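Uncharacterized N-acetyltransferase D2E76_00625 (PDB 6YCA) probably transfers an acetyl group from acetyl coenzyme A to amines, as a GCN5-related N-acetyltransferase of the Eis type that is unable to modify aminoglycosides. Local coordinates at residues 75-84 with 96-105; 130-140 with 307-318. One frame throughout, in Å; residues are numbered along the deposited sequence.

How the contacts relate
Both contacts are buried antiparallel strand pairings of the acetyltransferase core, about 13 Å apart, centre to centre. Contact 1 closes a hairpin between neighbours in sequence, whereas contact 2 brings 130-140 to a strand from far along the chain and to the start of helix 315-321. The two meet where strands 93-104 and 132-135 run side by side, with H96 NE2 probably hydrogen-bonded to S134 OG. Each reaches acetyl coenzyme A: contact 1 mainly through strand backbone, contact 2 through the S138 and E139 side chains. Polar and aromatic groups mark the middle of contact 1, while aliphatic side chains and one tryptophan dominate contact 2.

Contact 1: residues 75-84 with 96-105; sequences LIGGADSYTS and HAAVTHIGVL. With ACO (acetyl coenzyme *a), chain G.
D80 and H101 run side by side and point the same way, with the carboxylate and imidazole planes only 14° apart. H101 ND1 gives D80 OD2 a weak, bent hydrogen bond of 3.2 Å at the edge of the ring. One face of that ring rests on T100 CG2, which lies over its centre. Y82 comes across H101 at about a right angle: its OH is 3.3 Å from H101 CE1, while its ring edge, at CE1, touches T100 CG2 at 3.6 Å. The Y82 CG lies beside the backbone N (chi1 -69°), which carries the ring along T100 toward H101; its hydroxyl is hydrogen-bonded to L60 O. F39 meets H101 edge-to-face.

The two strands form an antiparallel hairpin of the GNAT fold, and their register slips by one residue between the G78-G103 and D80-T100 pairs, a beta bulge. H101, with positive phi, sits in that slip. Within the bulge A79 CB also packs on I102 CG1 at 3.6 Å; farther toward L105, I76 CG2 meets L105 CD2 obliquely. G77 pairs with V104, CA to CA 4.1 Å.

On the cofactor side, V104 N donates a nearly straight bond to O9P of acetyl coenzyme A (3.1 Å, 172°), and I102 O takes a weaker one from N4P, so the pantetheine follows the strand much like an added strand.

Contact 2: residues 130-140 with 307-318; sequences EIVASLRASEA and ETWLRLVDVEAA. With ACO (acetyl coenzyme *a), chain G.
W309 lies on the same face of the sheet as L135 and meets 130-140 from its CB to the CZ2-CH2 end of the indole. Its CB touches L135 CD1 at 3.8 Å, the two side chains crossing obliquely. With CG beside the backbone N (chi1 -72°), the indole runs on toward A137, whose CB sits over one face of the five-membered ring, 3.6 Å from its centroid: a CH-pi contact. NE1 comes within 3.4 Å of that methyl and is hydrogen-bonded to D306 OD2. Farther out, CZ2 packs on A140 CB at 3.7 Å, and CH2 at the far rim comes close to A140 O.

The backbone of W309 pairs with L135, and R311 with A133, an antiparallel pairing that joins strand 132-135 of the first GNAT domain to strand 299-312 of the second. Where the pairing ends, I131 O accepts from both V313 N and D314 N, reached from the same face of its carbonyl plane. I131 CG2 then packs on A317 CB, and D314 caps helix 315-321 through a weak bond from A317 N.

Backbone bonds and apolar packing thus hold 131-137 and A140 to strand 299-312 and the start of helix 315-321, while between them S138 OG donates to O5P of the acetyl coenzyme A pantetheine and E139 OE1 takes a bond from the adenine N6A (2.8 Å).

Contact 1: residues 75-84 with 96-105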
loop_
_atom_site.group_PDB
_atom_site.type_symbol
_atom_site.label_atom_id
_atom_site.label_comp_id
_atom_site.label_asym_id
_atom_site.label_seq_id
_atom_site.Cartn_x
_atom_site.Cartn_y
_atom_site.Cartn_z
ATOM N N LEU A 75 45.298 3.563 -8.198
ATOM C CA LEU A 75 44.247 2.819 -8.878
ATOM C C LEU A 75 42.894 3.437 -8.549
ATOM O O LEU A 75 42.485 3.473 -7.384
ATOM C CB LEU A 75 44.284 1.360 -8.435
ATOM C CG LEU A 75 43.238 0.443 -9.065
ATOM C CD1 LEU A 75 43.432 0.411 -10.564
ATOM C CD2 LEU A 75 43.348 -0.951 -8.491
ATOM N N ILE A 76 42.193 3.916 -9.581
ATOM C CA ILE A 76 40.945 4.643 -9.403
ATOM C C ILE A 76 39.793 4.093 -10.231
ATOM O O ILE A 76 38.700 4.664 -10.208
ATOM C CB ILE A 76 41.112 6.163 -9.622
ATOM C CG1 ILE A 76 41.888 6.445 -10.909
ATOM C CG2 ILE A 76 41.824 6.789 -8.433
ATOM C CD1 ILE A 76 41.054 6.423 -12.161
ATOM N N GLY A 77 40.001 3.005 -10.966
ATOM C CA GLY A 77 38.948 2.391 -11.757
ATOM C C GLY A 77 39.467 1.109 -12.366
ATOM O O GLY A 77 40.665 0.817 -12.314
ATOM N N GLY A 78 38.552 0.338 -12.943
ATOM C CA GLY A 78 38.974 -0.924 -13.526
ATOM C C GLY A 78 37.863 -1.620 -14.277
ATOM O O GLY A 78 36.700 -1.207 -14.246
ATOM N N ALA A 79 38.255 -2.691 -14.967
ATOM C CA ALA A 79 37.335 -3.537 -15.719
ATOM C C ALA A 79 37.961 -4.921 -15.827
ATOM O O ALA A 79 39.146 -5.042 -16.151
ATOM C CB ALA A 79 37.071 -2.960 -17.113
ATOM N N ASP A 80 37.172 -5.954 -15.542
ATOM C CA ASP A 80 37.628 -7.335 -15.473
ATOM C C ASP A 80 36.790 -8.202 -16.404
ATOM O O ASP A 80 35.749 -7.784 -16.916
ATOM C CB ASP A 80 37.552 -7.855 -14.028
ATOM C CG ASP A 80 38.251 -9.195 -13.836
ATOM O OD1 ASP A 80 39.462 -9.297 -14.105
ATOM O OD2 ASP A 80 37.584 -10.150 -13.393
ATOM N N SER A 81 37.257 -9.429 -16.619
ATOM C CA SER A 81 36.523 -10.387 -17.435
ATOM C C SER A 81 36.961 -11.795 -17.056
ATOM O O SER A 81 37.976 -11.995 -16.386
ATOM C CB SER A 81 36.720 -10.128 -18.930
ATOM O OG SER A 81 38.094 -10.035 -19.242
ATOM N N TYR A 82 36.172 -12.772 -17.494
ATOM C CA TYR A 82 36.447 -14.179 -17.257
ATOM C C TYR A 82 36.479 -14.923 -18.582
ATOM O O TYR A 82 35.741 -14.596 -19.515
ATOM C CB TYR A 82 35.372 -14.805 -16.357
ATOM C CG TYR A 82 35.413 -14.299 -14.936
ATOM C CD1 TYR A 82 34.861 -13.071 -14.602
ATOM C CD2 TYR A 82 36.017 -15.044 -13.928
ATOM C CE1 TYR A 82 34.905 -12.595 -13.300
ATOM C CE2 TYR A 82 36.064 -14.577 -12.623
ATOM C CZ TYR A 82 35.504 -13.352 -12.320
ATOM O OH TYR A 82 35.543 -12.874 -11.034
ATOM N N THR A 83 37.337 -15.936 -18.653
ATOM C CA THR A 83 37.362 -16.826 -19.806
ATOM C C THR A 83 36.103 -17.683 -19.781
ATOM O O THR A 83 35.889 -18.450 -18.836
ATOM C CB THR A 83 38.606 -17.709 -19.732
ATOM O OG1 THR A 83 39.775 -16.884 -19.654
ATOM C CG2 THR A 83 38.709 -18.610 -20.953
ATOM N N SER A 84 35.271 -17.561 -20.811
ATOM C CA SER A 84 33.971 -18.210 -20.805
ATOM C C SER A 84 33.621 -18.649 -22.222
ATOM O O SER A 84 34.385 -18.433 -23.169
ATOM C CB SER A 84 32.911 -17.263 -20.229
ATOM O OG SER A 84 31.611 -17.814 -20.332
ATOM N N HIS A 96 33.955 -16.621 -25.365
ATOM C CA HIS A 96 33.178 -15.513 -24.837
ATOM C C HIS A 96 33.900 -14.913 -23.641
ATOM O O HIS A 96 34.372 -15.636 -22.759
ATOM C CB HIS A 96 31.801 -16.046 -24.407
ATOM C CG HIS A 96 31.057 -15.142 -23.477
ATOM N ND1 HIS A 96 30.673 -15.535 -22.213
ATOM C CD2 HIS A 96 30.611 -13.872 -23.629
ATOM C CE1 HIS A 96 30.031 -14.542 -21.624
ATOM N NE2 HIS A 96 29.980 -13.522 -22.462
ATOM N N ALA A 97 33.938 -13.583 -23.590
ATOM C CA ALA A 97 34.563 -12.853 -22.493
ATOM C C ALA A 97 33.466 -12.277 -21.607
ATOM O O ALA A 97 32.746 -11.357 -22.012
ATOM C CB ALA A 97 35.476 -11.751 -23.019
ATOM N N ALA A 98 33.335 -12.831 -20.405
ATOM C CA ALA A 98 32.332 -12.391 -19.438
ATOM C C ALA A 98 32.882 -11.175 -18.697
ATOM O O ALA A 98 33.600 -11.296 -17.701
ATOM C CB ALA A 98 31.975 -13.532 -18.494
ATOM N N VAL A 99 32.538 -9.987 -19.194
ATOM C CA VAL A 99 33.036 -8.733 -18.639
ATOM C C VAL A 99 32.261 -8.388 -17.378
ATOM O O VAL A 99 31.034 -8.540 -17.318
ATOM C CB VAL A 99 32.934 -7.611 -19.684
ATOM C CG1 VAL A 99 33.352 -6.284 -19.085
ATOM C CG2 VAL A 99 33.793 -7.944 -20.892
ATOM N N THR A 100 32.979 -7.919 -16.362
ATOM C CA THR A 100 32.369 -7.521 -15.100
ATOM C C THR A 100 33.369 -6.649 -14.347
ATOM O O THR A 100 34.448 -6.329 -14.854
ATOM C CB THR A 100 31.939 -8.748 -14.285
ATOM O OG1 THR A 100 31.230 -8.324 -13.114
ATOM C CG2 THR A 100 33.157 -9.556 -13.867
ATOM N N HIS A 101 32.991 -6.250 -13.130
ATOM C CA HIS A 101 33.839 -5.458 -12.241
ATOM C C HIS A 101 34.172 -4.075 -12.800
ATOM O O HIS A 101 35.160 -3.459 -12.385
ATOM C CB HIS A 101 35.107 -6.213 -11.832
ATOM C CG HIS A 101 34.834 -7.546 -11.212
ATOM N ND1 HIS A 101 35.708 -8.607 -11.311
ATOM C CD2 HIS A 101 33.780 -7.990 -10.490
ATOM C CE1 HIS A 101 35.203 -9.648 -10.673
ATOM N NE2 HIS A 101 34.036 -9.299 -10.164
ATOM N N ILE A 102 33.380 -3.574 -13.743
ATOM C CA ILE A 102 33.623 -2.258 -14.323
ATOM C C ILE A 102 33.166 -1.195 -13.335
ATOM O O ILE A 102 32.048 -1.260 -12.813
ATOM C CB ILE A 102 32.882 -2.110 -15.660
ATOM C CG1 ILE A 102 33.483 -3.026 -16.725
ATOM C CG2 ILE A 102 32.923 -0.668 -16.124
ATOM C CD1 ILE A 102 32.896 -2.813 -18.098
ATOM N N GLY A 103 34.023 -0.210 -13.080
ATOM C CA GLY A 103 33.672 0.868 -12.174
ATOM C C GLY A 103 34.768 1.901 -12.003
ATOM O O GLY A 103 35.956 1.572 -12.076
ATOM N N VAL A 104 34.382 3.161 -11.804
ATOM C CA VAL A 104 35.315 4.254 -11.553
ATOM C C VAL A 104 34.829 5.029 -10.333
ATOM O O VAL A 104 33.624 5.259 -10.179
ATOM C CB VAL A 104 35.428 5.175 -12.788
ATOM C CG1 VAL A 104 36.356 6.346 -12.516
ATOM C CG2 VAL A 104 35.912 4.383 -13.994
ATOM N N LEU A 105 35.761 5.432 -9.466
ATOM C CA LEU A 105 35.373 6.213 -8.298
ATOM C C LEU A 105 34.722 7.525 -8.728
ATOM O O LEU A 105 35.091 8.107 -9.752
ATOM C CB LEU A 105 36.563 6.523 -7.387
ATOM C CG LEU A 105 37.273 5.471 -6.526
ATOM C CD1 LEU A 105 36.621 4.099 -6.626
ATOM C CD2 LEU A 105 38.756 5.416 -6.821
HETATM N N1A ACO G . 25.065 7.563 -17.139
HETATM C C2A ACO G . 25.021 8.267 -18.278
HETATM N N3A ACO G . 26.028 8.500 -19.129
HETATM C C4A ACO G . 27.247 7.981 -18.840
HETATM C C5A ACO G . 27.415 7.226 -17.675
HETATM C C6A ACO G . 26.246 7.015 -16.782
HETATM N N6A ACO G . 26.373 6.288 -15.645
HETATM N N7A ACO G . 28.696 6.827 -17.612
HETATM C C8A ACO G . 29.312 7.315 -18.713
HETATM N N9A ACO G . 28.440 8.030 -19.445
HETATM C C1B ACO G . 28.756 8.699 -20.736
HETATM C C2B ACO G . 29.599 9.951 -20.500
HETATM O O2B ACO G . 28.767 11.108 -20.404
HETATM C C3B ACO G . 30.358 9.990 -21.825
HETATM O O3B ACO G . 29.510 10.571 -22.806
HETATM P P3B ACO G . 30.094 11.650 -23.846
HETATM O O7A ACO G . 30.670 12.813 -23.075
HETATM O O8A ACO G . 31.155 10.989 -24.696
HETATM O O9A ACO G . 28.953 12.122 -24.718
HETATM C C4B ACO G . 30.550 8.519 -22.183
HETATM O O4B ACO G . 29.523 7.791 -21.523
HETATM C C5B ACO G . 31.918 7.983 -21.773
HETATM O O5B ACO G . 32.106 8.315 -20.404
HETATM P P1A ACO G . 33.446 7.978 -19.599
HETATM O O1A ACO G . 34.099 9.274 -19.182
HETATM O O2A ACO G . 34.347 7.166 -20.493
HETATM O O3A ACO G . 33.067 7.109 -18.305
HETATM P P2A ACO G . 33.396 7.272 -16.739
HETATM O O4A ACO G . 34.887 7.453 -16.560
HETATM O O5A ACO G . 32.645 8.462 -16.184
HETATM O O6A ACO G . 32.883 5.934 -16.005
HETATM C CBP ACO G . 31.091 4.495 -15.241
HETATM C CCP ACO G . 31.569 5.462 -16.306
HETATM C CDP ACO G . 32.121 3.393 -15.041
HETATM C CEP ACO G . 29.766 3.895 -15.683
HETATM C CAP ACO G . 30.931 5.320 -13.966
HETATM O OAP ACO G . 29.929 6.317 -14.217
HETATM C C9P ACO G . 30.543 4.502 -12.762
HETATM O O9P ACO G . 31.407 4.037 -12.034
HETATM N N8P ACO G . 29.238 4.346 -12.543
HETATM C C7P ACO G . 28.686 3.620 -11.412
HETATM C C6P ACO G . 29.117 2.159 -11.356
HETATM C C5P ACO G . 28.602 1.384 -12.543
HETATM O O5P ACO G . 27.495 1.614 -13.008
HETATM N N4P ACO G . 29.431 0.474 -13.042
HETATM C C3P ACO G . 29.037 -0.364 -14.152
HETATM C C2P ACO G . 28.734 -1.779 -13.681
HETATM S S1P ACO G . 28.274 -2.762 -15.065
HETATM C C ACO G . 29.332 -4.038 -14.852
HETATM O O ACO G . 29.777 -4.256 -13.737
HETATM C CH3 ACO G . 29.716 -4.890 -16.026
#

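Contact 2: residues 130-140 with 307-318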
loop_
_atom_site.group_PDB
_atom_site.type_symbol
_atom_site.label_atom_id
_atom_site.label_comp_id
_atom_site.label_asym_id
_atom_site.label_seq_id
_atom_site.Cartn_x
_atom_site.Cartn_y
_atom_site.Cartn_z
ATOM N N GLU A 130 38.936 -14.413 -28.774
ATOM C CA GLU A 130 37.532 -14.491 -28.382
ATOM C C GLU A 130 36.696 -13.579 -29.269
ATOM O O GLU A 130 37.133 -12.485 -29.637
ATOM C CB GLU A 130 37.365 -14.102 -26.914
ATOM C CG GLU A 130 37.953 -15.130 -25.959
ATOM C CD GLU A 130 38.039 -14.635 -24.531
ATOM O OE1 GLU A 130 38.003 -13.403 -24.318
ATOM O OE2 GLU A 130 38.143 -15.484 -23.620
ATOM N N ILE A 131 35.492 -14.036 -29.625
ATOM C CA ILE A 131 34.729 -13.352 -30.665
ATOM C C ILE A 131 33.577 -12.512 -30.129
ATOM O O ILE A 131 33.119 -11.599 -30.833
ATOM C CB ILE A 131 34.215 -14.305 -31.762
ATOM C CG1 ILE A 131 33.689 -15.605 -31.173
ATOM C CG2 ILE A 131 35.357 -14.677 -32.684
ATOM C CD1 ILE A 131 33.009 -16.465 -32.216
ATOM N N VAL A 132 33.078 -12.801 -28.930
ATOM C CA VAL A 132 32.008 -12.018 -28.326
ATOM C C VAL A 132 32.355 -11.732 -26.873
ATOM O O VAL A 132 33.129 -12.459 -26.239
ATOM C CB VAL A 132 30.621 -12.696 -28.431
ATOM C CG1 VAL A 132 30.228 -12.897 -29.887
ATOM C CG2 VAL A 132 30.592 -14.007 -27.662
ATOM N N ALA A 133 31.776 -10.651 -26.353
ATOM C CA ALA A 133 31.843 -10.296 -24.945
ATOM C C ALA A 133 30.451 -9.882 -24.498
ATOM O O ALA A 133 29.697 -9.281 -25.269
ATOM C CB ALA A 133 32.825 -9.143 -24.698
ATOM N N SER A 134 30.101 -10.230 -23.261
ATOM C CA SER A 134 28.795 -9.897 -22.712
ATOM C C SER A 134 28.951 -9.491 -21.254
ATOM O O SER A 134 29.928 -9.849 -20.592
ATOM C CB SER A 134 27.810 -11.063 -22.831
ATOM O OG SER A 134 28.004 -12.005 -21.792
ATOM N N LEU A 135 27.968 -8.742 -20.759
ATOM C CA LEU A 135 27.977 -8.282 -19.377
ATOM C C LEU A 135 26.543 -8.114 -18.902
ATOM O O LEU A 135 25.593 -8.282 -19.667
ATOM C CB LEU A 135 28.788 -6.987 -19.208
ATOM C CG LEU A 135 28.442 -5.767 -20.068
ATOM C CD1 LEU A 135 27.237 -5.004 -19.525
ATOM C CD2 LEU A 135 29.645 -4.844 -20.194
ATOM N N ARG A 136 26.396 -7.798 -17.620
ATOM C CA ARG A 136 25.109 -7.430 -17.041
ATOM C C ARG A 136 25.226 -5.970 -16.623
ATOM O O ARG A 136 25.977 -5.641 -15.699
ATOM C CB ARG A 136 24.781 -8.326 -15.848
ATOM C CG ARG A 136 24.817 -9.811 -16.173
ATOM C CD ARG A 136 23.734 -10.198 -17.165
ATOM N NE ARG A 136 23.832 -11.595 -17.584
ATOM C CZ ARG A 136 24.443 -11.998 -18.693
ATOM N NH1 ARG A 136 25.000 -11.112 -19.504
ATOM N NH2 ARG A 136 24.488 -13.284 -18.998
ATOM N N ALA A 137 24.475 -5.100 -17.292
ATOM C CA ALA A 137 24.646 -3.665 -17.121
ATOM C C ALA A 137 23.928 -3.169 -15.872
ATOM O O ALA A 137 22.762 -3.501 -15.634
ATOM C CB ALA A 137 24.134 -2.927 -18.353
ATOM N N SER A 138 24.631 -2.364 -15.074
ATOM C CA SER A 138 23.985 -1.719 -13.938
ATOM C C SER A 138 23.073 -0.586 -14.392
ATOM O O SER A 138 22.062 -0.299 -13.740
ATOM C CB SER A 138 25.043 -1.205 -12.964
ATOM O OG SER A 138 25.833 -0.203 -13.574
ATOM N N GLU A 139 23.426 0.079 -15.486
ATOM C CA GLU A 139 22.594 1.097 -16.104
ATOM C C GLU A 139 22.489 0.811 -17.594
ATOM O O GLU A 139 23.441 0.322 -18.213
ATOM C CB GLU A 139 23.171 2.499 -15.860
ATOM C CG GLU A 139 22.620 3.188 -14.622
ATOM C CD GLU A 139 23.359 4.477 -14.275
ATOM O OE1 GLU A 139 24.602 4.515 -14.405
ATOM O OE2 GLU A 139 22.689 5.456 -13.876
ATOM N N ALA A 140 21.316 1.074 -18.161
ATOM C CA ALA A 140 21.089 0.795 -19.570
ATOM C C ALA A 140 21.570 1.920 -20.489
ATOM O O ALA A 140 21.289 1.883 -21.691
ATOM C CB ALA A 140 19.610 0.486 -19.816
ATOM N N GLU A 307 18.779 -8.455 -20.238
ATOM C CA GLU A 307 19.711 -9.396 -19.629
ATOM C C GLU A 307 21.099 -9.308 -20.251
ATOM O O GLU A 307 22.005 -8.694 -19.677
ATOM C CB GLU A 307 19.184 -10.828 -19.702
ATOM C CG GLU A 307 19.995 -11.777 -18.859
ATOM C CD GLU A 307 19.515 -13.203 -18.947
ATOM O OE1 GLU A 307 19.280 -13.697 -20.073
ATOM O OE2 GLU A 307 19.352 -13.819 -17.872
ATOM N N THR A 308 21.278 -9.926 -21.414
ATOM C CA THR A 308 22.593 -9.993 -22.034
ATOM C C THR A 308 22.849 -8.725 -22.835
ATOM O O THR A 308 22.119 -8.425 -23.788
ATOM C CB THR A 308 22.690 -11.205 -22.959
ATOM O OG1 THR A 308 22.355 -12.400 -22.244
ATOM C CG2 THR A 308 24.101 -11.328 -23.505
ATOM N N TRP A 309 23.881 -7.983 -22.455
ATOM C CA TRP A 309 24.414 -6.902 -23.277
ATOM C C TRP A 309 25.580 -7.504 -24.054
ATOM O O TRP A 309 26.665 -7.714 -23.508
ATOM C CB TRP A 309 24.844 -5.714 -22.422
ATOM C CG TRP A 309 23.693 -4.950 -21.848
ATOM C CD1 TRP A 309 22.906 -5.322 -20.805
ATOM C CD2 TRP A 309 23.182 -3.690 -22.306
ATOM N NE1 TRP A 309 21.946 -4.370 -20.572
ATOM C CE2 TRP A 309 22.093 -3.359 -21.482
ATOM C CE3 TRP A 309 23.544 -2.811 -23.331
ATOM C CZ2 TRP A 309 21.363 -2.186 -21.645
ATOM C CZ3 TRP A 309 22.817 -1.647 -23.492
ATOM C CH2 TRP A 309 21.740 -1.347 -22.654
ATOM N N LEU A 310 25.337 -7.811 -25.325
ATOM C CA LEU A 310 26.281 -8.540 -26.159
ATOM C C LEU A 310 27.083 -7.576 -27.020
ATOM O O LEU A 310 26.533 -6.627 -27.587
ATOM C CB LEU A 310 25.540 -9.537 -27.051
ATOM C CG LEU A 310 26.398 -10.390 -27.980
ATOM C CD1 LEU A 310 27.399 -11.195 -27.180
ATOM C CD2 LEU A 310 25.522 -11.305 -28.806
ATOM N N ARG A 311 28.390 -7.819 -27.104
ATOM C CA ARG A 311 29.302 -7.028 -27.927
ATOM C C ARG A 311 30.058 -7.976 -28.848
ATOM O O ARG A 311 30.835 -8.811 -28.377
ATOM C CB ARG A 311 30.269 -6.245 -27.043
ATOM C CG ARG A 311 31.473 -5.681 -27.751
ATOM C CD ARG A 311 31.145 -4.481 -28.622
ATOM N NE ARG A 311 31.856 -4.566 -29.894
ATOM C CZ ARG A 311 32.289 -3.522 -30.593
ATOM N NH1 ARG A 311 32.104 -2.290 -30.145
ATOM N NH2 ARG A 311 32.921 -3.716 -31.740
ATOM N N LEU A 312 29.827 -7.855 -30.155
ATOM C CA LEU A 312 30.516 -8.680 -31.144
ATOM C C LEU A 312 31.934 -8.150 -31.340
ATOM O O LEU A 312 32.127 -7.045 -31.862
ATOM C CB LEU A 312 29.739 -8.681 -32.457
ATOM C CG LEU A 312 28.310 -9.227 -32.395
ATOM C CD1 LEU A 312 27.627 -9.122 -33.745
ATOM C CD2 LEU A 312 28.304 -10.665 -31.916
ATOM N N VAL A 313 32.927 -8.943 -30.928
ATOM C CA VAL A 313 34.324 -8.530 -31.034
ATOM C C VAL A 313 34.889 -8.845 -32.415
ATOM O O VAL A 313 35.564 -8.010 -33.028
ATOM C CB VAL A 313 35.156 -9.165 -29.904
ATOM C CG1 VAL A 313 36.602 -8.693 -29.968
ATOM C CG2 VAL A 313 34.542 -8.843 -28.546
ATOM N N ASP A 314 34.637 -10.050 -32.925
ATOM C CA ASP A 314 34.994 -10.422 -34.296
ATOM C C ASP A 314 33.688 -10.751 -35.011
ATOM O O ASP A 314 33.157 -11.858 -34.872
ATOM C CB ASP A 314 35.965 -11.599 -34.321
ATOM C CG ASP A 314 36.596 -11.818 -35.693
ATOM O OD1 ASP A 314 35.999 -11.412 -36.712
ATOM O OD2 ASP A 314 37.697 -12.402 -35.753
ATOM N N VAL A 315 33.168 -9.787 -35.771
ATOM C CA VAL A 315 31.849 -9.946 -36.378
ATOM C C VAL A 315 31.826 -11.106 -37.367
ATOM O O VAL A 315 30.891 -11.915 -37.368
ATOM C CB VAL A 315 31.383 -8.623 -37.014
ATOM C CG1 VAL A 315 30.160 -8.851 -37.885
ATOM C CG2 VAL A 315 31.087 -7.600 -35.931
ATOM N N GLU A 316 32.850 -11.214 -38.219
ATOM C CA GLU A 316 32.843 -12.262 -39.236
ATOM C C GLU A 316 32.837 -13.648 -38.601
ATOM O O GLU A 316 32.051 -14.521 -38.989
ATOM C CB GLU A 316 34.026 -12.097 -40.191
ATOM C CG GLU A 316 34.093 -13.181 -41.265
ATOM C CD GLU A 316 35.171 -12.931 -42.307
ATOM O OE1 GLU A 316 36.060 -12.093 -42.056
ATOM O OE2 GLU A 316 35.138 -13.590 -43.372
ATOM N N ALA A 317 33.702 -13.866 -37.609
ATOM C CA ALA A 317 33.759 -15.170 -36.959
ATOM C C ALA A 317 32.486 -15.474 -36.182
ATOM O O ALA A 317 32.075 -16.637 -36.099
ATOM C CB ALA A 317 34.988 -15.257 -36.060
ATOM N N ALA A 318 31.847 -14.452 -35.608
ATOM C CA ALA A 318 30.583 -14.671 -34.914
ATOM C C ALA A 318 29.496 -15.095 -35.895
ATOM O O ALA A 318 28.776 -16.073 -35.655
ATOM C CB ALA A 318 30.173 -13.408 -34.157
HETATM N N1A ACO G . 25.065 7.563 -17.139
HETATM C C2A ACO G . 25.021 8.267 -18.278
HETATM N N3A ACO G . 26.028 8.500 -19.129
HETATM C C4A ACO G . 27.247 7.981 -18.840
HETATM C C5A ACO G . 27.415 7.226 -17.675
HETATM C C6A ACO G . 26.246 7.015 -16.782
HETATM N N6A ACO G . 26.373 6.288 -15.645
HETATM N N7A ACO G . 28.696 6.827 -17.612
HETATM C C8A ACO G . 29.312 7.315 -18.713
HETATM N N9A ACO G . 28.440 8.030 -19.445
HETATM C C1B ACO G . 28.756 8.699 -20.736
HETATM C C2B ACO G . 29.599 9.951 -20.500
HETATM O O2B ACO G . 28.767 11.108 -20.404
HETATM C C3B ACO G . 30.358 9.990 -21.825
HETATM O O3B ACO G . 29.510 10.571 -22.806
HETATM P P3B ACO G . 30.094 11.650 -23.846
HETATM O O7A ACO G . 30.670 12.813 -23.075
HETATM O O8A ACO G . 31.155 10.989 -24.696
HETATM O O9A ACO G . 28.953 12.122 -24.718
HETATM C C4B ACO G . 30.550 8.519 -22.183
HETATM O O4B ACO G . 29.523 7.791 -21.523
HETATM C C5B ACO G . 31.918 7.983 -21.773
HETATM O O5B ACO G . 32.106 8.315 -20.404
HETATM P P1A ACO G . 33.446 7.978 -19.599
HETATM O O1A ACO G . 34.099 9.274 -19.182
HETATM O O2A ACO G . 34.347 7.166 -20.493
HETATM O O3A ACO G . 33.067 7.109 -18.305
HETATM P P2A ACO G . 33.396 7.272 -16.739
HETATM O O4A ACO G . 34.887 7.453 -16.560
HETATM O O5A ACO G . 32.645 8.462 -16.184
HETATM O O6A ACO G . 32.883 5.934 -16.005
HETATM C CBP ACO G . 31.091 4.495 -15.241
HETATM C CCP ACO G . 31.569 5.462 -16.306
HETATM C CDP ACO G . 32.121 3.393 -15.041
HETATM C CEP ACO G . 29.766 3.895 -15.683
HETATM C CAP ACO G . 30.931 5.320 -13.966
HETATM O OAP ACO G . 29.929 6.317 -14.217
HETATM C C9P ACO G . 30.543 4.502 -12.762
HETATM O O9P ACO G . 31.407 4.037 -12.034
HETATM N N8P ACO G . 29.238 4.346 -12.543
HETATM C C7P ACO G . 28.686 3.620 -11.412
HETATM C C6P ACO G . 29.117 2.159 -11.356
HETATM C C5P ACO G . 28.602 1.384 -12.543
HETATM O O5P ACO G . 27.495 1.614 -13.008
HETATM N N4P ACO G . 29.431 0.474 -13.042
HETATM C C3P ACO G . 29.037 -0.364 -14.152
HETATM C C2P ACO G . 28.734 -1.779 -13.681
HETATM S S1P ACO G . 28.274 -2.762 -15.065
HETATM C C ACO G . 29.332 -4.038 -14.852
HETATM O O ACO G . 29.777 -4.256 -13.737
HETATM C CH3 ACO G . 29.716 -4.890 -16.026
#